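Local coordinates for protein putative Acetyltransferase (Pyrococcus horikoshii, PDB 3DDD) that binds coenzyme A and probably transfers an acyl group, perhaps acetyl, to an acceptor, as members of the GNAT acetyltransferase family do, at residues A40-G45 with V94-Q99; I30-S35 with D72-M77; E203-V208 with I213-A218. One frame throughout, in Å; residues are numbered along the deposited sequence.

Contact 1. Residues A40-G45 with V94-Q99; sequences AYNFPG and VKKAYQ. With COA (coenzyme A), chain B.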
loop_
_atom_site.group_PDB
_atom_site.type_symbol
_atom_site.label_atom_id
_atom_site.label_comp_id
_atom_site.label_asym_id
_atom_site.label_seq_id
_atom_site.Cartn_x
_atom_site.Cartn_y
_atom_site.Cartn_z
ATOM N N ALA A 40 -9.267 -9.764 -10.476
ATOM C CA ALA A 40 -9.703 -9.797 -9.097
ATOM C C ALA A 40 -10.368 -8.472 -8.654
ATOM O O ALA A 40 -11.390 -8.490 -8.003
ATOM C CB ALA A 40 -8.527 -10.183 -8.166
ATOM N N TYR A 41 -9.789 -7.334 -9.012
ATOM C CA TYR A 41 -10.272 -6.028 -8.543
ATOM C C TYR A 41 -11.214 -5.321 -9.543
ATOM O O TYR A 41 -11.636 -4.210 -9.270
ATOM C CB TYR A 41 -9.075 -5.103 -8.196
ATOM C CG TYR A 41 -8.296 -5.473 -6.927
ATOM C CD1 TYR A 41 -7.332 -6.473 -6.950
ATOM C CD2 TYR A 41 -8.518 -4.808 -5.713
ATOM C CE1 TYR A 41 -6.584 -6.798 -5.805
ATOM C CE2 TYR A 41 -7.784 -5.141 -4.531
ATOM C CZ TYR A 41 -6.814 -6.141 -4.596
ATOM O OH TYR A 41 -6.075 -6.512 -3.471
ATOM N N ASN A 42 -11.557 -5.975 -10.662
ATOM C CA ASN A 42 -12.443 -5.435 -11.701
ATOM C C ASN A 42 -11.981 -4.054 -12.125
ATOM O O ASN A 42 -12.760 -3.105 -12.135
ATOM C CB ASN A 42 -13.898 -5.355 -11.229
ATOM C CG ASN A 42 -14.459 -6.692 -10.774
ATOM O OD1 ASN A 42 -14.761 -7.565 -11.587
ATOM N ND2 ASN A 42 -14.636 -6.841 -9.462
ATOM N N PHE A 43 -10.704 -3.935 -12.446
ATOM C CA PHE A 43 -10.101 -2.642 -12.626
ATOM C C PHE A 43 -10.411 -2.154 -14.043
ATOM O O PHE A 43 -10.018 -2.793 -15.033
ATOM C CB PHE A 43 -8.592 -2.727 -12.355
ATOM C CG PHE A 43 -7.854 -1.432 -12.581
ATOM C CD1 PHE A 43 -8.059 -0.352 -11.747
ATOM C CD2 PHE A 43 -6.963 -1.302 -13.629
ATOM C CE1 PHE A 43 -7.390 0.825 -11.951
ATOM C CE2 PHE A 43 -6.291 -0.135 -13.829
ATOM C CZ PHE A 43 -6.497 0.933 -12.980
ATOM N N PRO A 44 -11.136 -1.019 -14.156
ATOM C CA PRO A 44 -11.545 -0.563 -15.484
ATOM C C PRO A 44 -10.517 0.386 -16.105
ATOM O O PRO A 44 -10.608 0.699 -17.298
ATOM C CB PRO A 44 -12.873 0.140 -15.206
ATOM C CG PRO A 44 -12.677 0.723 -13.793
ATOM C CD PRO A 44 -11.621 -0.100 -13.103
ATOM N N GLY A 45 -9.521 0.774 -15.319
ATOM C CA GLY A 45 -8.479 1.714 -15.756
ATOM C C GLY A 45 -7.480 1.153 -16.747
ATOM O O GLY A 45 -7.564 -0.019 -17.131
ATOM N N VAL A 94 -7.235 -13.150 -6.320
ATOM C CA VAL A 94 -7.486 -14.408 -7.021
ATOM C C VAL A 94 -8.511 -14.141 -8.084
ATOM O O VAL A 94 -9.505 -13.463 -7.842
ATOM C CB VAL A 94 -7.943 -15.475 -6.044
ATOM C CG1 VAL A 94 -8.450 -16.771 -6.767
ATOM C CG2 VAL A 94 -6.766 -15.774 -5.069
ATOM N N LYS A 95 -8.250 -14.661 -9.281
ATOM C CA LYS A 95 -9.103 -14.425 -10.434
ATOM C C LYS A 95 -10.495 -14.909 -10.103
ATOM O O LYS A 95 -10.638 -15.940 -9.484
ATOM C CB LYS A 95 -8.555 -15.164 -11.651
ATOM C CG LYS A 95 -7.415 -14.448 -12.380
ATOM C CD LYS A 95 -6.985 -15.301 -13.560
ATOM C CE LYS A 95 -6.085 -14.560 -14.529
ATOM N NZ LYS A 95 -5.753 -15.465 -15.636
ATOM N N LYS A 96 -11.517 -14.163 -10.511
ATOM C CA LYS A 96 -12.898 -14.413 -10.060
ATOM C C LYS A 96 -13.361 -15.840 -10.280
ATOM O O LYS A 96 -14.063 -16.373 -9.434
ATOM C CB LYS A 96 -13.903 -13.426 -10.688
ATOM C CG LYS A 96 -13.777 -11.984 -10.127
ATOM C CD LYS A 96 -14.814 -11.020 -10.681
ATOM C CE LYS A 96 -14.565 -10.713 -12.165
ATOM N NZ LYS A 96 -13.374 -9.827 -12.403
ATOM N N ALA A 97 -12.937 -16.472 -11.376
ATOM C CA ALA A 97 -13.324 -17.864 -11.678
ATOM C C ALA A 97 -12.791 -18.870 -10.656
ATOM O O ALA A 97 -13.229 -20.018 -10.598
ATOM C CB ALA A 97 -12.860 -18.271 -13.101
ATOM N N TYR A 98 -11.824 -18.444 -9.859
ATOM C CA TYR A 98 -11.103 -19.360 -8.987
ATOM C C TYR A 98 -11.294 -18.995 -7.531
ATOM O O TYR A 98 -10.691 -19.607 -6.645
ATOM C CB TYR A 98 -9.622 -19.359 -9.370
ATOM C CG TYR A 98 -9.363 -20.019 -10.690
ATOM C CD1 TYR A 98 -9.259 -21.403 -10.782
ATOM C CD2 TYR A 98 -9.239 -19.274 -11.856
ATOM C CE1 TYR A 98 -9.031 -22.041 -12.008
ATOM C CE2 TYR A 98 -9.022 -19.899 -13.089
ATOM C CZ TYR A 98 -8.912 -21.287 -13.151
ATOM O OH TYR A 98 -8.678 -21.922 -14.352
ATOM N N GLN A 99 -12.138 -18.002 -7.285
ATOM C CA GLN A 99 -12.350 -17.516 -5.936
ATOM C C GLN A 99 -13.132 -18.540 -5.151
ATOM O O GLN A 99 -13.805 -19.420 -5.726
ATOM C CB GLN A 99 -13.063 -16.157 -5.941
ATOM C CG GLN A 99 -12.137 -15.013 -6.325
ATOM C CD GLN A 99 -12.834 -13.681 -6.398
ATOM O OE1 GLN A 99 -14.041 -13.606 -6.259
ATOM N NE2 GLN A 99 -12.075 -12.622 -6.642
HETATM N N1A COA B . -17.149 -11.927 0.414
HETATM C C2A COA B . -16.904 -12.061 1.758
HETATM N N3A COA B . -15.845 -12.837 2.183
HETATM C C4A COA B . -15.070 -13.457 1.245
HETATM C C5A COA B . -15.288 -13.320 -0.108
HETATM C C6A COA B . -16.349 -12.550 -0.517
HETATM N N6A COA B . -16.731 -12.704 -1.766
HETATM N N7A COA B . -14.372 -14.032 -0.804
HETATM C C8A COA B . -13.552 -14.598 0.106
HETATM N N9A COA B . -13.977 -14.241 1.368
HETATM C C1B COA B . -13.314 -14.489 2.660
HETATM C C2B COA B . -14.130 -15.467 3.497
HETATM O O2B COA B . -13.965 -15.272 4.870
HETATM C C3B COA B . -13.497 -16.778 3.116
HETATM O O3B COA B . -13.766 -17.744 4.074
HETATM P P3B COA B . -15.086 -18.658 4.004
HETATM O O7A COA B . -14.921 -19.814 4.984
HETATM O O8A COA B . -15.181 -19.212 2.612
HETATM O O9A COA B . -16.222 -17.855 4.542
HETATM C C4B COA B . -12.051 -16.354 3.081
HETATM O O4B COA B . -12.090 -15.123 2.396
HETATM C C5B COA B . -11.105 -17.328 2.412
HETATM O O5B COA B . -11.637 -17.713 1.190
HETATM P P1A COA B . -10.632 -18.093 0.015
HETATM O O1A COA B . -11.326 -19.052 -0.917
HETATM O O2A COA B . -9.334 -18.671 0.511
HETATM O O3A COA B . -10.390 -16.643 -0.625
HETATM P P2A COA B . -10.154 -16.411 -2.195
HETATM O O4A COA B . -9.369 -17.445 -2.921
HETATM O O5A COA B . -11.494 -16.151 -2.862
HETATM O O6A COA B . -9.388 -14.982 -2.196
HETATM C CBP COA B . -9.544 -12.500 -1.880
HETATM C CCP COA B . -9.888 -13.928 -1.393
HETATM C CDP COA B . -8.092 -12.509 -2.360
HETATM C CEP COA B . -9.668 -11.581 -0.655
HETATM C CAP COA B . -10.543 -11.853 -2.861
HETATM O OAP COA B . -11.565 -12.710 -3.258
HETATM C C9P COA B . -9.989 -11.121 -4.064
HETATM O O9P COA B . -9.010 -11.585 -4.897
HETATM N N8P COA B . -10.478 -9.938 -4.361
HETATM C C7P COA B . -9.541 -8.899 -4.685
HETATM C C6P COA B . -9.982 -7.547 -4.199
HETATM C C5P COA B . -10.488 -7.585 -2.799
HETATM O O5P COA B . -11.646 -7.122 -2.638
HETATM N N4P COA B . -9.693 -8.121 -1.827
HETATM C C3P COA B . -8.223 -8.017 -1.659
HETATM C C2P COA B . -7.668 -6.868 -0.764
HETATM S S1P COA B . -7.769 -7.017 1.064
HETATM O O HOH W 1 -13.238 -10.092 -6.790
#

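Contact 2. Residues I30-S35 with D72-M77; sequences IEDMVS and DEPVGM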
loop_
_atom_site.group_PDB
_atom_site.type_symbol
_atom_site.label_atom_id
_atom_site.label_comp_id
_atom_site.label_asym_id
_atom_site.label_seq_id
_atom_site.Cartn_x
_atom_site.Cartn_y
_atom_site.Cartn_z
ATOM N N ILE A 30 5.282 -10.190 -14.591
ATOM C CA ILE A 30 4.544 -8.927 -14.395
ATOM C C ILE A 30 3.204 -8.925 -15.123
ATOM O O ILE A 30 2.193 -8.505 -14.562
ATOM C CB ILE A 30 5.401 -7.672 -14.793
ATOM C CG1 ILE A 30 6.468 -7.406 -13.732
ATOM C CG2 ILE A 30 4.558 -6.384 -14.887
ATOM C CD1 ILE A 30 5.942 -6.641 -12.542
ATOM N N GLU A 31 3.183 -9.410 -16.355
ATOM C CA GLU A 31 1.950 -9.400 -17.120
ATOM C C GLU A 31 0.888 -10.271 -16.431
ATOM O O GLU A 31 -0.269 -9.854 -16.285
ATOM C CB GLU A 31 2.185 -9.807 -18.575
ATOM C CG GLU A 31 2.986 -8.747 -19.453
ATOM C CD GLU A 31 2.409 -7.298 -19.438
ATOM O OE1 GLU A 31 1.203 -7.092 -19.161
ATOM O OE2 GLU A 31 3.176 -6.340 -19.698
ATOM N N ASP A 32 1.284 -11.458 -15.982
ATOM C CA ASP A 32 0.357 -12.320 -15.257
ATOM C C ASP A 32 -0.143 -11.687 -13.965
ATOM O O ASP A 32 -1.321 -11.791 -13.633
ATOM C CB ASP A 32 0.994 -13.695 -14.973
ATOM C CG ASP A 32 1.209 -14.506 -16.236
ATOM O OD1 ASP A 32 0.697 -14.091 -17.307
ATOM O OD2 ASP A 32 1.852 -15.571 -16.152
HETATM N N MSE A 33 0.741 -11.042 -13.223
HETATM C CA MSE A 33 0.326 -10.424 -11.971
HETATM C C MSE A 33 -0.733 -9.380 -12.295
HETATM O O MSE A 33 -1.774 -9.299 -11.620
HETATM C CB MSE A 33 1.522 -9.774 -11.255
HETATM C CG MSE A 33 2.552 -10.778 -10.783
HETATM SE SE MSE A 33 4.300 -10.045 -10.382
HETATM C CE MSE A 33 3.836 -8.740 -9.037
ATOM N N VAL A 34 -0.448 -8.571 -13.318
ATOM C CA VAL A 34 -1.356 -7.513 -13.739
ATOM C C VAL A 34 -2.721 -8.055 -14.148
ATOM O O VAL A 34 -3.756 -7.477 -13.803
ATOM C CB VAL A 34 -0.777 -6.669 -14.887
ATOM C CG1 VAL A 34 -1.854 -5.681 -15.399
ATOM C CG2 VAL A 34 0.482 -5.876 -14.408
ATOM N N SER A 35 -2.727 -9.169 -14.874
ATOM C CA SER A 35 -3.973 -9.824 -15.300
ATOM C C SER A 35 -4.789 -10.354 -14.115
ATOM O O SER A 35 -6.007 -10.175 -14.056
ATOM C CB SER A 35 -3.656 -10.976 -16.247
ATOM O OG SER A 35 -3.157 -10.456 -17.474
ATOM N N ASP A 72 0.023 -23.762 -15.400
ATOM C CA ASP A 72 0.484 -22.645 -16.232
ATOM C C ASP A 72 -0.497 -21.477 -16.391
ATOM O O ASP A 72 -0.118 -20.433 -16.919
ATOM C CB ASP A 72 0.938 -23.142 -17.617
ATOM C CG ASP A 72 1.913 -24.328 -17.534
ATOM O OD1 ASP A 72 2.443 -24.611 -16.427
ATOM O OD2 ASP A 72 2.130 -24.986 -18.587
ATOM N N GLU A 73 -1.742 -21.651 -15.965
ATOM C CA GLU A 73 -2.705 -20.554 -15.908
ATOM C C GLU A 73 -2.460 -19.861 -14.550
ATOM O O GLU A 73 -2.478 -20.507 -13.501
ATOM C CB GLU A 73 -4.142 -21.099 -16.074
ATOM C CG GLU A 73 -5.323 -20.152 -15.797
ATOM C CD GLU A 73 -5.433 -18.950 -16.749
ATOM O OE1 GLU A 73 -4.754 -18.930 -17.801
ATOM O OE2 GLU A 73 -6.206 -18.015 -16.424
ATOM N N PRO A 74 -2.156 -18.556 -14.577
ATOM C CA PRO A 74 -1.959 -17.820 -13.352
ATOM C C PRO A 74 -3.307 -17.521 -12.705
ATOM O O PRO A 74 -4.209 -16.990 -13.344
ATOM C CB PRO A 74 -1.276 -16.543 -13.831
ATOM C CG PRO A 74 -1.848 -16.330 -15.164
ATOM C CD PRO A 74 -1.974 -17.695 -15.758
ATOM N N VAL A 75 -3.434 -17.843 -11.433
ATOM C CA VAL A 75 -4.728 -17.815 -10.785
ATOM C C VAL A 75 -4.784 -16.834 -9.612
ATOM O O VAL A 75 -5.813 -16.223 -9.350
ATOM C CB VAL A 75 -5.079 -19.274 -10.351
ATOM C CG1 VAL A 75 -6.084 -19.290 -9.205
ATOM C CG2 VAL A 75 -5.594 -20.033 -11.567
ATOM N N GLY A 76 -3.681 -16.694 -8.897
ATOM C CA GLY A 76 -3.677 -15.975 -7.616
ATOM C C GLY A 76 -2.300 -15.433 -7.238
ATOM O O GLY A 76 -1.276 -15.976 -7.639
HETATM N N MSE A 77 -2.299 -14.359 -6.450
HETATM C CA MSE A 77 -1.089 -13.695 -6.043
HETATM C C MSE A 77 -1.237 -13.009 -4.724
HETATM O O MSE A 77 -2.361 -12.715 -4.275
HETATM C CB MSE A 77 -0.715 -12.625 -7.069
HETATM C CG MSE A 77 -1.645 -11.446 -7.089
HETATM SE SE MSE A 77 -1.016 -10.174 -8.449
HETATM C CE MSE A 77 0.412 -9.367 -7.444
#

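Contact 3. Residues E203-V208 with I213-A218; sequences EGFGLV and IGPLVA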
loop_
_atom_site.group_PDB
_atom_site.type_symbol
_atom_site.label_atom_id
_atom_site.label_comp_id
_atom_site.label_asym_id
_atom_site.label_seq_id
_atom_site.Cartn_x
_atom_site.Cartn_y
_atom_site.Cartn_z
ATOM N N GLU A 203 8.634 20.886 8.236
ATOM C CA GLU A 203 7.554 20.420 9.111
ATOM C C GLU A 203 6.589 19.473 8.416
ATOM O O GLU A 203 5.634 19.013 9.031
ATOM C CB GLU A 203 6.734 21.610 9.623
ATOM C CG GLU A 203 7.448 22.616 10.534
ATOM C CD GLU A 203 6.527 23.798 10.885
ATOM O OE1 GLU A 203 5.285 23.589 10.975
ATOM O OE2 GLU A 203 7.038 24.926 11.067
ATOM N N GLY A 204 6.799 19.192 7.133
ATOM C CA GLY A 204 5.923 18.263 6.467
ATOM C C GLY A 204 6.334 17.937 5.064
ATOM O O GLY A 204 7.109 18.659 4.472
ATOM N N PHE A 205 5.828 16.816 4.563
ATOM C CA PHE A 205 6.063 16.397 3.191
ATOM C C PHE A 205 4.884 15.593 2.653
ATOM O O PHE A 205 4.119 14.981 3.416
ATOM C CB PHE A 205 7.374 15.584 3.043
ATOM C CG PHE A 205 7.247 14.138 3.441
ATOM C CD1 PHE A 205 6.884 13.178 2.514
ATOM C CD2 PHE A 205 7.505 13.737 4.753
ATOM C CE1 PHE A 205 6.756 11.870 2.866
ATOM C CE2 PHE A 205 7.376 12.419 5.132
ATOM C CZ PHE A 205 6.993 11.477 4.198
ATOM N N GLY A 206 4.766 15.609 1.330
ATOM C CA GLY A 206 3.866 14.736 0.607
ATOM C C GLY A 206 4.531 14.195 -0.646
ATOM O O GLY A 206 5.368 14.875 -1.256
ATOM N N LEU A 207 4.180 12.957 -1.010
ATOM C CA LEU A 207 4.720 12.328 -2.211
ATOM C C LEU A 207 3.598 12.229 -3.224
ATOM O O LEU A 207 2.539 11.773 -2.892
ATOM C CB LEU A 207 5.277 10.951 -1.893
ATOM C CG LEU A 207 5.979 10.217 -3.040
ATOM C CD1 LEU A 207 7.317 10.877 -3.380
ATOM C CD2 LEU A 207 6.163 8.760 -2.605
ATOM N N VAL A 208 3.814 12.726 -4.433
ATOM C CA VAL A 208 2.776 12.748 -5.450
ATOM C C VAL A 208 3.241 11.865 -6.589
ATOM O O VAL A 208 4.291 12.106 -7.170
ATOM C CB VAL A 208 2.490 14.194 -5.954
ATOM C CG1 VAL A 208 1.415 14.193 -7.030
ATOM C CG2 VAL A 208 2.063 15.052 -4.818
ATOM N N ILE A 213 -1.620 11.284 -3.807
ATOM C CA ILE A 213 -0.670 11.749 -2.791
ATOM C C ILE A 213 -0.619 10.706 -1.661
ATOM O O ILE A 213 -1.646 10.284 -1.087
ATOM C CB ILE A 213 -0.990 13.175 -2.238
ATOM C CG1 ILE A 213 0.057 13.594 -1.182
ATOM C CG2 ILE A 213 -2.437 13.258 -1.725
ATOM C CD1 ILE A 213 -0.034 15.020 -0.689
ATOM N N GLY A 214 0.593 10.270 -1.370
ATOM C CA GLY A 214 0.804 9.342 -0.288
ATOM C C GLY A 214 2.278 8.975 -0.238
ATOM O O GLY A 214 2.830 8.594 -1.224
ATOM N N PRO A 215 2.914 9.057 0.930
ATOM C CA PRO A 215 2.336 9.583 2.141
ATOM C C PRO A 215 2.154 11.107 2.162
ATOM O O PRO A 215 2.693 11.856 1.300
ATOM C CB PRO A 215 3.329 9.134 3.228
ATOM C CG PRO A 215 4.553 8.828 2.550
ATOM C CD PRO A 215 4.278 8.536 1.132
ATOM N N LEU A 216 1.373 11.543 3.147
ATOM C CA LEU A 216 1.307 12.934 3.563
ATOM C C LEU A 216 1.483 12.964 5.073
ATOM O O LEU A 216 0.658 12.405 5.819
ATOM C CB LEU A 216 -0.027 13.567 3.139
ATOM C CG LEU A 216 -0.229 15.039 3.543
ATOM C CD1 LEU A 216 0.834 15.923 2.870
ATOM C CD2 LEU A 216 -1.646 15.498 3.240
ATOM N N VAL A 217 2.599 13.560 5.505
ATOM C CA VAL A 217 2.992 13.693 6.910
ATOM C C VAL A 217 3.276 15.173 7.217
ATOM O O VAL A 217 3.968 15.840 6.440
ATOM C CB VAL A 217 4.232 12.825 7.241
ATOM C CG1 VAL A 217 4.620 12.934 8.740
ATOM C CG2 VAL A 217 3.948 11.369 6.873
ATOM N N ALA A 218 2.686 15.689 8.294
ATOM C CA ALA A 218 2.850 17.108 8.686
ATOM C C ALA A 218 2.736 17.303 10.186
ATOM O O ALA A 218 1.856 16.723 10.819
ATOM C CB ALA A 218 1.822 17.996 7.998
#

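Contact 1. Residues A40-G45 with V94-Q99
Lys96 NZ has two partners: Asn42 OD1, through a 2.8 Å hydrogen bond, and Asp39, three residues before Asn42, through a salt bridge. Bends at chi3 and chi4 (-69° and -73°) bring CE and NZ of the lysine to OD1, and the nitrogen approaches OD1 from above the carbonyl plane, 49° out of it. Asn42, with positive phi, belongs to the Schellman motif that closes helix 30-41. Deeper in, Ala40 CB rests on Val94 O at 3.4 Å. Gln99 NE2 gives Val94 O a 3.0 Å hydrogen bond and also donates to a water at 2.8 Å, which in turn donates to Ala40 O. Gln99 opens the Q/R-x-x-G-x-G/A signature of the GNAT fold, the loop whose backbone nitrogens at Arg100, Gly102 and Gly104 also bind coenzyme A. Just ahead of it, at the end of strand 86-94, Val94 N gives a 2.8 Å bond to the pantetheine carbonyl O9P of coenzyme A. Tyr41 flanks the same arm with one ring face, C6P of coenzyme A standing 3.2 Å above the plane and offset toward the rim, while OH hydrogen-bonds Met92 O and Phe37 stacks on the ring. Were the ring of Tyr41 cut back to an alanine here, C6P would probably lose this flat wall, Met92 O its hydroxyl partner and Phe37 its stack.

Contact 2. Residues I30-S35 with D72-M77
Asp32 is the first residue of the helical segment to meet the strand, and it does so with carbon more than with charge. Its CB lies 3.8 Å from Pro74 CB, and the carboxylate carbon CG is 3.7 Å from Pro74 CG, the two side chains crossing at about a right angle. With chi1 at -68°, the carboxylate is swung beside its own backbone N and both oxygens lie near the proline ring, OD2 coming within 3.9 Å of Pro74 CG. The next residue, Met33, goes deeper. Both it and Met77 are selenomethionines: SE of Met77 sits 3.8 Å from Met33 CB and 3.4 Å from Met33 O, and the two terminal CE methyls meet at 3.8 Å. Met77 already points toward the helix; chi1 of 70° sets CG between backbone N and carbonyl carbon, and the bend at chi3 brings CE to Met33. Leu67 of the neighbouring strand touches both selenomethionines, and Phe54 of helix 47-60 also packs on Met33. Val34 packs on Arg47, and Ser35 OG is hydrogen-bonded to Arg47 NH2. Strand 73-82 takes up an extra residue as a classic beta bulge, Val75 and Gly76 both pairing with Ala68 of the next strand. Helix 30-41 packed on the antiparallel strands 65-70 and 73-82, mostly through apolar groups, is the arrangement of the N-terminal half of a GNAT fold.

Contact 3. Residues E203-V208 with I213-A218
Strands 204-208 and 213-218 run antiparallel, 172° between their directions and 4.7 Å apart at closest approach, as the two arms of a beta hairpin in the second GNAT domain. Phe205 and Val217 form a hydrogen-bonded pair, with Phe205 N to Val217 O at 2.8 Å and Val217 N to Phe205 O at 2.9 Å. Further toward the turn the register slips by one residue at a beta bulge: Leu207 N bonds Pro215 O while Leu207 O takes the N-H of Gly214, and the peptide between Gly214 and Pro215 is cis. On one face, the Phe205 ring bridges two neighbours, CE1 meeting Pro215 CG and CE2 meeting Val217 CB, each at 3.8 Å. With chi1 at 80°, CG of Phe205 lies between backbone N and carbonyl carbon, which sets the ring side by side with Val217, and Val171 and Ile174 of helix 169-179 pack against it. The other face carries Val208, Ile213, Leu216 and Ala218, which meet helix 221-233 through Val208, Leu216 and Ala218. A CB on Gly206 would run into Ile213 CD1, which lies 4.1 Å from Gly206 CA; Leu216 CD1 is 4.0 Å from Gly206 CA.

How the contacts relate
From the N terminus, helix 30-41 supplies the first partner twice: its start opens contact 2 and its end opens contact 1. Strand 73-82 closes contact 2 after 36 intervening residues, and the loop after strand 86-94 closes contact 1 after 48, so the two loops cross. They also touch, through a salt bridge of 2.7 Å between Lys95 NZ and Glu73 OE2, and together fasten the helix to adjacent strands beside the coenzyme A site. Contact 3 follows in series as a local hairpin whose segments are separated by four residues, two of them still strand. It belongs to the other GNAT range, on the opposite side of the chain's centre, its centre about 31 Å from that of contact 1.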